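Local coordinates for inositol-1-monophosphatase SuhB (PDB 2Q74), which probably dephosphorylates inositol 1-phosphate to free myo-inositol, using magnesium, in Mycobacterium tuberculosis, at residues Ala23-Phe34 with Phe112-Val121; Leu172-Phe181 with Val198-Ile208. All coordinates share one frame; numbering follows the deposited sequence.

Contact 1: Ala23-Phe34 with Phe112-Val121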
loop_
_atom_site.group_PDB
_atom_site.type_symbol
_atom_site.label_atom_id
_atom_site.label_comp_id
_atom_site.label_asym_id
_atom_site.label_seq_id
_atom_site.Cartn_x
_atom_site.Cartn_y
_atom_site.Cartn_z
ATOM N N ALA A 23 7.337 -4.037 -17.910
ATOM C CA ALA A 23 6.703 -4.627 -16.739
ATOM C C ALA A 23 6.818 -6.145 -16.808
ATOM O O ALA A 23 7.230 -6.795 -15.844
ATOM C CB ALA A 23 5.245 -4.204 -16.646
ATOM N N ALA A 24 6.468 -6.708 -17.955
ATOM C CA ALA A 24 6.556 -8.154 -18.163
ATOM C C ALA A 24 7.974 -8.685 -17.905
ATOM O O ALA A 24 8.164 -9.798 -17.390
ATOM C CB ALA A 24 6.117 -8.505 -19.584
ATOM N N PHE A 25 8.968 -7.887 -18.283
ATOM C CA PHE A 25 10.376 -8.272 -18.143
ATOM C C PHE A 25 10.813 -8.207 -16.689
ATOM O O PHE A 25 11.495 -9.097 -16.201
ATOM C CB PHE A 25 11.226 -7.321 -18.986
ATOM C CG PHE A 25 12.695 -7.598 -18.933
ATOM C CD1 PHE A 25 13.245 -8.609 -19.681
ATOM C CD2 PHE A 25 13.536 -6.810 -18.160
ATOM C CE1 PHE A 25 14.627 -8.852 -19.653
ATOM C CE2 PHE A 25 14.904 -7.043 -18.120
ATOM C CZ PHE A 25 15.449 -8.066 -18.865
ATOM N N VAL A 26 10.421 -7.140 -16.004
ATOM C CA VAL A 26 10.719 -6.982 -14.581
ATOM C C VAL A 26 10.115 -8.129 -13.780
ATOM O O VAL A 26 10.741 -8.718 -12.924
ATOM C CB VAL A 26 10.130 -5.638 -14.062
ATOM C CG1 VAL A 26 10.158 -5.574 -12.548
ATOM C CG2 VAL A 26 10.879 -4.476 -14.690
ATOM N N ARG A 27 8.862 -8.400 -14.075
ATOM C CA ARG A 27 8.074 -9.412 -13.416
ATOM C C ARG A 27 8.779 -10.761 -13.564
ATOM O O ARG A 27 8.905 -11.536 -12.611
ATOM C CB ARG A 27 6.698 -9.373 -14.072
ATOM C CG ARG A 27 5.684 -10.321 -13.575
ATOM C CD ARG A 27 4.316 -9.660 -13.414
ATOM N NE ARG A 27 3.972 -8.618 -14.387
ATOM C CZ ARG A 27 3.657 -8.811 -15.668
ATOM N NH1 ARG A 27 3.690 -10.023 -16.201
ATOM N NH2 ARG A 27 3.316 -7.779 -16.429
ATOM N N GLY A 28 9.306 -11.007 -14.757
ATOM C CA GLY A 28 10.046 -12.227 -15.023
ATOM C C GLY A 28 11.445 -12.265 -14.442
ATOM O O GLY A 28 11.882 -13.291 -13.915
ATOM N N ARG A 29 12.164 -11.156 -14.562
ATOM C CA ARG A 29 13.526 -11.069 -14.042
ATOM C C ARG A 29 13.573 -11.152 -12.517
ATOM O O ARG A 29 14.484 -11.763 -11.958
ATOM C CB ARG A 29 14.196 -9.779 -14.505
ATOM C CG ARG A 29 14.782 -9.833 -15.909
ATOM C CD ARG A 29 15.987 -10.807 -15.998
ATOM N NE ARG A 29 17.137 -10.325 -15.233
ATOM C CZ ARG A 29 18.077 -11.095 -14.670
ATOM N NH1 ARG A 29 18.038 -12.418 -14.752
ATOM N NH2 ARG A 29 19.066 -10.524 -13.992
ATOM N N ARG A 30 12.594 -10.540 -11.851
ATOM C CA ARG A 30 12.517 -10.591 -10.398
ATOM C C ARG A 30 12.440 -12.041 -9.922
ATOM O O ARG A 30 13.144 -12.424 -9.000
ATOM C CB ARG A 30 11.328 -9.759 -9.857
ATOM C CG ARG A 30 11.257 -9.760 -8.318
ATOM C CD ARG A 30 10.163 -8.879 -7.699
ATOM N NE ARG A 30 9.663 -9.513 -6.479
ATOM C CZ ARG A 30 10.340 -9.643 -5.333
ATOM N NH1 ARG A 30 11.546 -9.142 -5.193
ATOM N NH2 ARG A 30 9.790 -10.255 -4.301
ATOM N N ALA A 31 11.593 -12.839 -10.568
ATOM C CA ALA A 31 11.411 -14.244 -10.207
ATOM C C ALA A 31 12.703 -15.045 -10.356
ATOM O O ALA A 31 13.012 -15.903 -9.524
ATOM C CB ALA A 31 10.298 -14.860 -11.044
ATOM N N GLU A 32 13.475 -14.753 -11.393
ATOM C CA GLU A 32 14.765 -15.427 -11.597
ATOM C C GLU A 32 15.770 -15.052 -10.505
ATOM O O GLU A 32 16.233 -15.902 -9.750
ATOM C CB GLU A 32 15.346 -15.096 -12.974
ATOM C CG GLU A 32 14.454 -15.517 -14.134
ATOM C CD GLU A 32 15.017 -15.158 -15.483
ATOM O OE1 GLU A 32 15.993 -14.395 -15.540
ATOM O OE2 GLU A 32 14.468 -15.622 -16.495
ATOM N N VAL A 33 16.077 -13.767 -10.416
ATOM C CA VAL A 33 17.007 -13.239 -9.424
ATOM C C VAL A 33 16.656 -13.644 -7.973
ATOM O O VAL A 33 17.541 -13.870 -7.170
ATOM C CB VAL A 33 17.095 -11.711 -9.567
ATOM C CG1 VAL A 33 17.886 -11.098 -8.430
ATOM C CG2 VAL A 33 17.729 -11.358 -10.911
ATOM N N PHE A 34 15.372 -13.740 -7.648
ATOM C CA PHE A 34 14.929 -14.154 -6.315
ATOM C C PHE A 34 14.390 -15.582 -6.379
ATOM O O PHE A 34 15.088 -16.545 -6.077
ATOM C CB PHE A 34 13.821 -13.222 -5.790
ATOM C CG PHE A 34 14.286 -11.819 -5.439
ATOM C CD1 PHE A 34 14.952 -11.568 -4.247
ATOM C CD2 PHE A 34 14.016 -10.744 -6.280
ATOM C CE1 PHE A 34 15.360 -10.268 -3.910
ATOM C CE2 PHE A 34 14.428 -9.443 -5.952
ATOM C CZ PHE A 34 15.088 -9.203 -4.769
ATOM N N PHE A 112 9.998 -3.369 -4.359
ATOM C CA PHE A 112 10.527 -4.464 -5.161
ATOM C C PHE A 112 11.354 -5.488 -4.338
ATOM O O PHE A 112 11.158 -6.699 -4.443
ATOM C CB PHE A 112 11.409 -3.882 -6.265
ATOM C CG PHE A 112 11.965 -4.901 -7.208
ATOM C CD1 PHE A 112 11.255 -5.277 -8.324
ATOM C CD2 PHE A 112 13.202 -5.451 -6.993
ATOM C CE1 PHE A 112 11.765 -6.202 -9.210
ATOM C CE2 PHE A 112 13.731 -6.391 -7.865
ATOM C CZ PHE A 112 13.011 -6.771 -8.972
ATOM N N VAL A 113 12.267 -4.994 -3.521
ATOM C CA VAL A 113 13.114 -5.863 -2.726
ATOM C C VAL A 113 12.327 -6.653 -1.667
ATOM O O VAL A 113 12.658 -7.806 -1.357
ATOM C CB VAL A 113 14.263 -5.052 -2.041
ATOM C CG1 VAL A 113 14.959 -5.883 -1.014
ATOM C CG2 VAL A 113 15.270 -4.583 -3.074
ATOM N N TYR A 114 11.300 -6.026 -1.100
ATOM C CA TYR A 114 10.508 -6.653 -0.036
ATOM C C TYR A 114 9.326 -7.466 -0.541
ATOM O O TYR A 114 8.734 -8.213 0.207
ATOM C CB TYR A 114 9.997 -5.598 0.946
ATOM C CG TYR A 114 10.991 -5.180 2.018
ATOM C CD1 TYR A 114 11.968 -4.231 1.747
ATOM C CD2 TYR A 114 10.933 -5.707 3.308
ATOM C CE1 TYR A 114 12.879 -3.839 2.710
ATOM C CE2 TYR A 114 11.834 -5.306 4.280
ATOM C CZ TYR A 114 12.807 -4.370 3.960
ATOM O OH TYR A 114 13.692 -3.908 4.881
ATOM N N GLY A 115 8.977 -7.325 -1.806
ATOM C CA GLY A 115 7.840 -8.046 -2.359
ATOM C C GLY A 115 6.509 -7.352 -2.075
ATOM O O GLY A 115 5.457 -8.000 -2.039
ATOM N N ILE A 116 6.534 -6.048 -1.843
ATOM C CA ILE A 116 5.304 -5.304 -1.701
ATOM C C ILE A 116 4.851 -4.917 -3.126
ATOM O O ILE A 116 5.575 -4.216 -3.827
ATOM C CB ILE A 116 5.502 -4.052 -0.809
ATOM C CG1 ILE A 116 5.981 -4.490 0.592
ATOM C CG2 ILE A 116 4.212 -3.206 -0.760
ATOM C CD1 ILE A 116 6.358 -3.341 1.479
ATOM N N PRO A 117 3.667 -5.390 -3.564
ATOM C CA PRO A 117 3.227 -5.187 -4.942
ATOM C C PRO A 117 2.840 -3.767 -5.194
ATOM O O PRO A 117 1.660 -3.452 -5.366
ATOM C CB PRO A 117 2.003 -6.091 -5.063
ATOM C CG PRO A 117 1.483 -6.148 -3.689
ATOM C CD PRO A 117 2.686 -6.191 -2.804
ATOM N N ALA A 118 3.850 -2.919 -5.251
ATOM C CA ALA A 118 3.664 -1.532 -5.465
ATOM C C ALA A 118 4.998 -0.995 -5.966
ATOM O O ALA A 118 5.653 -0.174 -5.288
ATOM C CB ALA A 118 3.257 -0.859 -4.159
ATOM N N TYR A 119 5.405 -1.486 -7.139
ATOM C CA TYR A 119 6.491 -0.858 -7.894
ATOM C C TYR A 119 6.048 -0.685 -9.321
ATOM O O TYR A 119 5.175 -1.419 -9.785
ATOM C CB TYR A 119 7.756 -1.690 -7.832
ATOM C CG TYR A 119 7.519 -3.163 -7.853
ATOM C CD1 TYR A 119 7.606 -3.904 -9.028
ATOM C CD2 TYR A 119 7.213 -3.822 -6.684
ATOM C CE1 TYR A 119 7.391 -5.290 -9.005
ATOM C CE2 TYR A 119 7.014 -5.158 -6.653
ATOM C CZ TYR A 119 7.091 -5.904 -7.800
ATOM O OH TYR A 119 6.887 -7.277 -7.694
ATOM N N ALA A 120 6.664 0.250 -10.039
ATOM C CA ALA A 120 6.167 0.613 -11.373
ATOM C C ALA A 120 7.257 0.979 -12.390
ATOM O O ALA A 120 8.345 1.419 -12.053
ATOM C CB ALA A 120 5.208 1.744 -11.239
ATOM N N VAL A 121 6.931 0.780 -13.654
ATOM C CA VAL A 121 7.733 1.279 -14.746
ATOM C C VAL A 121 7.084 2.606 -15.172
ATOM O O VAL A 121 5.876 2.648 -15.398
ATOM C CB VAL A 121 7.715 0.289 -15.917
ATOM C CG1 VAL A 121 8.553 0.829 -17.067
ATOM C CG2 VAL A 121 8.190 -1.100 -15.456
#
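The carbonyl oxygen of Phe-112 faces two groups: it lies over one face of the Arg-30 guanidinium and accepts a weak hydrogen bond from Gly-115 N (3.5 Å). The angle at Arg-30 NH1 is too poor for a hydrogen bond, so any attraction to this oxygen is probably electrostatic. Gly-115, the first residue past helix 109-114, has positive phi, and its CA is 3.5 Å from Arg-30 NH2. CB, CG and CD of Arg-30 run across the Phe-112 ring, the chain staying extended through chi2 (176°) before bending at chi3. Its CD sits over the ring face in a CH-pi contact, 3.9 Å from the Phe-112 centroid, whereas the charged end is too distant for more than a weak cation-pi attraction. The same CD approaches Tyr-119 OH (3.6 Å). Phe-34 CE2 meets Phe-112 CE2 at 3.7 Å, the two ring planes inclined by 60°. On the other flank, Val-26 CG1 reaches Phe-112 CE1 (3.8 Å), and Val-121 CG2 packs loosely on Ala-23. The C-terminal part of helix 8-33 packs against the end of helix 109-114 and the start of strand 120-127, while Val-26 also touches Thr-63 of helix 55-74 and Ala-23 touches Ala-137 of strand 130-138.

Contact 2: Leu172-Phe181 with Val198-Ile208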
loop_
_atom_site.group_PDB
_atom_site.type_symbol
_atom_site.label_atom_id
_atom_site.label_comp_id
_atom_site.label_asym_id
_atom_site.label_seq_id
_atom_site.Cartn_x
_atom_site.Cartn_y
_atom_site.Cartn_z
ATOM N N LEU A 172 -11.205 19.203 2.633
ATOM C CA LEU A 172 -9.902 18.600 2.887
ATOM C C LEU A 172 -9.912 17.621 4.048
ATOM O O LEU A 172 -9.082 16.763 4.081
ATOM C CB LEU A 172 -8.846 19.688 3.141
ATOM C CG LEU A 172 -7.373 19.252 3.238
ATOM C CD1 LEU A 172 -6.870 18.632 1.916
ATOM C CD2 LEU A 172 -6.512 20.464 3.671
ATOM N N SER A 173 -10.846 17.753 4.986
ATOM C CA SER A 173 -10.998 16.792 6.098
ATOM C C SER A 173 -11.619 15.493 5.648
ATOM O O SER A 173 -11.713 14.547 6.420
ATOM C CB SER A 173 -11.893 17.370 7.189
ATOM O OG SER A 173 -13.208 17.533 6.707
ATOM N N MET A 174 -12.059 15.468 4.397
ATOM C CA MET A 174 -12.645 14.290 3.784
ATOM C C MET A 174 -11.691 13.636 2.777
ATOM O O MET A 174 -12.040 12.646 2.138
ATOM C CB MET A 174 -13.930 14.708 3.073
ATOM C CG MET A 174 -15.046 15.082 4.020
ATOM S SD MET A 174 -15.850 13.604 4.684
ATOM C CE MET A 174 -14.887 13.177 6.165
ATOM N N ALA A 175 -10.491 14.196 2.640
ATOM C CA ALA A 175 -9.568 13.781 1.606
ATOM C C ALA A 175 -8.605 12.698 2.122
ATOM O O ALA A 175 -8.116 12.777 3.251
ATOM C CB ALA A 175 -8.811 14.978 1.092
ATOM N N LEU A 176 -8.363 11.682 1.290
ATOM C CA LEU A 176 -7.350 10.677 1.578
ATOM C C LEU A 176 -6.049 11.078 0.878
ATOM O O LEU A 176 -5.986 11.161 -0.361
ATOM C CB LEU A 176 -7.821 9.309 1.096
ATOM C CG LEU A 176 -6.976 8.098 1.344
ATOM C CD1 LEU A 176 -6.824 7.863 2.827
ATOM C CD2 LEU A 176 -7.664 6.935 0.661
ATOM N N LEU A 177 -5.020 11.325 1.682
ATOM C CA LEU A 177 -3.785 11.884 1.193
ATOM C C LEU A 177 -2.675 10.837 1.192
ATOM O O LEU A 177 -2.431 10.181 2.200
ATOM C CB LEU A 177 -3.376 13.045 2.080
ATOM C CG LEU A 177 -2.071 13.744 1.737
ATOM C CD1 LEU A 177 -2.209 14.609 0.473
ATOM C CD2 LEU A 177 -1.657 14.566 2.918
ATOM N N GLY A 178 -1.977 10.730 0.065
ATOM C CA GLY A 178 -0.781 9.916 -0.022
ATOM C C GLY A 178 0.473 10.760 0.122
ATOM O O GLY A 178 0.537 11.906 -0.325
ATOM N N THR A 179 1.485 10.213 0.761
ATOM C CA THR A 179 2.780 10.894 0.825
ATOM C C THR A 179 3.927 9.942 0.715
ATOM O O THR A 179 3.756 8.738 0.784
ATOM C CB THR A 179 2.959 11.687 2.129
ATOM O OG1 THR A 179 2.600 10.877 3.254
ATOM C CG2 THR A 179 2.082 12.886 2.092
ATOM N N GLY A 180 5.099 10.514 0.514
ATOM C CA GLY A 180 6.334 9.767 0.538
ATOM C C GLY A 180 7.441 10.625 1.094
ATOM O O GLY A 180 7.262 11.825 1.335
ATOM N N PHE A 181 8.574 9.978 1.345
ATOM C CA PHE A 181 9.803 10.657 1.725
ATOM C C PHE A 181 10.641 10.705 0.467
ATOM O O PHE A 181 10.936 9.661 -0.130
ATOM C CB PHE A 181 10.515 9.899 2.843
ATOM C CG PHE A 181 9.803 9.963 4.177
ATOM C CD1 PHE A 181 9.613 8.816 4.935
ATOM C CD2 PHE A 181 9.329 11.172 4.672
ATOM C CE1 PHE A 181 8.969 8.876 6.158
ATOM C CE2 PHE A 181 8.688 11.233 5.893
ATOM C CZ PHE A 181 8.514 10.084 6.638
ATOM N N VAL A 198 -0.426 18.309 9.067
ATOM C CA VAL A 198 -1.530 18.174 8.104
ATOM C C VAL A 198 -2.437 16.971 8.400
ATOM O O VAL A 198 -3.602 16.959 8.003
ATOM C CB VAL A 198 -1.023 18.199 6.624
ATOM C CG1 VAL A 198 0.438 17.850 6.524
ATOM C CG2 VAL A 198 -1.853 17.304 5.738
ATOM N N VAL A 199 -1.918 15.998 9.142
ATOM C CA VAL A 199 -2.659 14.773 9.511
ATOM C C VAL A 199 -4.073 15.020 10.077
ATOM O O VAL A 199 -5.032 14.381 9.666
ATOM C CB VAL A 199 -1.842 13.885 10.525
ATOM C CG1 VAL A 199 -2.745 12.861 11.235
ATOM C CG2 VAL A 199 -0.681 13.174 9.828
ATOM N N PRO A 200 -4.213 15.936 11.035
ATOM C CA PRO A 200 -5.561 16.205 11.543
ATOM C C PRO A 200 -6.472 16.999 10.602
ATOM O O PRO A 200 -7.670 17.052 10.829
ATOM C CB PRO A 200 -5.290 17.014 12.814
ATOM C CG PRO A 200 -4.022 17.713 12.528
ATOM C CD PRO A 200 -3.201 16.739 11.741
ATOM N N LEU A 201 -5.922 17.600 9.560
ATOM C CA LEU A 201 -6.738 18.348 8.605
ATOM C C LEU A 201 -7.323 17.465 7.515
ATOM O O LEU A 201 -8.083 17.976 6.679
ATOM C CB LEU A 201 -5.905 19.425 7.926
ATOM C CG LEU A 201 -5.347 20.506 8.837
ATOM C CD1 LEU A 201 -4.396 21.367 8.036
ATOM C CD2 LEU A 201 -6.468 21.338 9.429
ATOM N N VAL A 202 -6.951 16.173 7.496
ATOM C CA VAL A 202 -7.379 15.258 6.429
ATOM C C VAL A 202 -7.970 13.964 6.953
ATOM O O VAL A 202 -7.698 13.546 8.078
ATOM C CB VAL A 202 -6.221 14.887 5.466
ATOM C CG1 VAL A 202 -5.738 16.113 4.691
ATOM C CG2 VAL A 202 -5.069 14.185 6.220
ATOM N N ARG A 203 -8.771 13.333 6.100
ATOM C CA ARG A 203 -9.453 12.076 6.414
ATOM C C ARG A 203 -8.516 11.025 6.957
ATOM O O ARG A 203 -8.748 10.534 8.046
ATOM C CB ARG A 203 -10.104 11.552 5.154
ATOM C CG ARG A 203 -11.023 10.364 5.292
ATOM C CD ARG A 203 -11.484 10.017 3.868
ATOM N NE ARG A 203 -12.523 9.012 3.819
ATOM C CZ ARG A 203 -13.809 9.241 4.025
ATOM N NH1 ARG A 203 -14.252 10.452 4.338
ATOM N NH2 ARG A 203 -14.656 8.217 3.956
ATOM N N ASP A 204 -7.481 10.666 6.192
ATOM C CA ASP A 204 -6.457 9.679 6.595
ATOM C C ASP A 204 -5.243 9.842 5.660
ATOM O O ASP A 204 -5.262 10.628 4.719
ATOM C CB ASP A 204 -7.001 8.246 6.536
ATOM C CG ASP A 204 -6.235 7.256 7.475
ATOM O OD1 ASP A 204 -5.137 7.587 7.960
ATOM O OD2 ASP A 204 -6.722 6.117 7.721
ATOM N N VAL A 205 -4.172 9.125 5.939
ATOM C CA VAL A 205 -2.940 9.235 5.167
ATOM C C VAL A 205 -2.543 7.851 4.664
ATOM O O VAL A 205 -2.783 6.861 5.338
ATOM C CB VAL A 205 -1.800 9.871 6.052
ATOM C CG1 VAL A 205 -0.489 9.992 5.311
ATOM C CG2 VAL A 205 -2.227 11.230 6.544
ATOM N N ARG A 206 -1.952 7.802 3.480
ATOM C CA ARG A 206 -1.414 6.575 2.912
ATOM C C ARG A 206 0.070 6.774 2.543
ATOM O O ARG A 206 0.444 7.830 2.012
ATOM C CB ARG A 206 -2.220 6.170 1.663
ATOM C CG ARG A 206 -3.628 5.557 1.906
ATOM C CD ARG A 206 -3.604 4.234 2.737
ATOM N NE ARG A 206 -4.344 4.409 3.996
ATOM C CZ ARG A 206 -5.594 3.998 4.222
ATOM N NH1 ARG A 206 -6.260 3.328 3.302
ATOM N NH2 ARG A 206 -6.174 4.228 5.385
ATOM N N ARG A 207 0.907 5.772 2.842
ATOM C CA ARG A 207 2.323 5.802 2.468
ATOM C C ARG A 207 2.705 4.479 1.856
ATOM O O ARG A 207 3.019 3.508 2.560
ATOM C CB ARG A 207 3.175 6.145 3.691
ATOM C CG ARG A 207 4.727 5.945 3.607
ATOM C CD ARG A 207 5.424 7.038 2.825
ATOM N NE ARG A 207 5.932 8.247 3.526
ATOM C CZ ARG A 207 5.540 8.769 4.701
ATOM N NH1 ARG A 207 4.623 8.213 5.487
ATOM N NH2 ARG A 207 6.115 9.895 5.114
ATOM N N ILE A 208 2.760 4.467 0.542
ATOM C CA ILE A 208 2.798 3.250 -0.247
ATOM C C ILE A 208 4.173 2.882 -0.815
ATOM O O ILE A 208 4.429 1.713 -1.061
ATOM C CB ILE A 208 1.733 3.352 -1.357
ATOM C CG1 ILE A 208 0.350 3.193 -0.724
ATOM C CG2 ILE A 208 1.930 2.315 -2.495
ATOM C CD1 ILE A 208 -0.766 3.481 -1.692
#
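Three backbone hydrogen bonds join Leu-177 and Thr-179 to the strand 204-206: Arg-206 N to Leu-177 O (2.7 Å), Leu-177 N to Asp-204 O (3.1 Å, essentially straight at 179°), and Thr-179 N to Arg-206 O (2.9 Å). Arg-206, a probable substrate-binding residue, is steadied within its own strand: NE donates to Val-205 O from above the carbonyl plane, and NH2 forms a salt bridge, weak as a hydrogen bond, with Asp-204 OD2. Leu-176 CD1 lies over the centre of the Arg-206 guanidinium, 4.3 Å above its plane, and also touches Asp-204 CB. The two strands are parallel neighbours in a beta-alpha-beta unit whose crossover is helix 188-198, and strand 204-206 forms one edge of the chain's five-stranded mixed sheet. Beyond the paired residues, bends at chi2 (77°) and chi3 fold the Arg-207 side chain back over Phe-181 in a cation-pi arrangement, its CZ 3.9 Å from the ring centroid, although its finer geometry is doubtful in the model. Thr-179 OG1 lies over the opposite guanidinium face. The side chains of Leu-177 and Val-198 cross at about a right angle, with Leu-177 CD2 3.9 Å from Val-198 CG2. Toward the other end, Leu-172 CG packs on Val-202 CG1 (3.8 Å), and Met-174 SD lies at the edge of the guanidinium of Arg-203, a residue that also packs on Tyr-114 of the second subunit.

In the fold
The centres of contacts 1 and 2 lie about 27 Å apart, yet the two meet where Ala-118 CB packs on Ile-208 CG2 at 3.8 Å. Asn-111 bridges this junction, its ND2 hydrogen-bonding to the carbonyl oxygens of both Ala-118 and Ile-208. In contact 1 the side chain of Phe-112 is about 4 Å from that of Ile-106, a probable substrate-binding residue, and Tyr-119 about 6 Å from Asp-107, a probable magnesium ligand, side chain to side chain. Contact 2 carries Arg-206, which lies at the subunit interface near Asn-111 of the second subunit. Across the dimer, Ile-116 of contact 1 packs on Leu-176 in contact 2 of the second subunit, and Tyr-114 OH hydrogen-bonds to Asp-224 of that subunit.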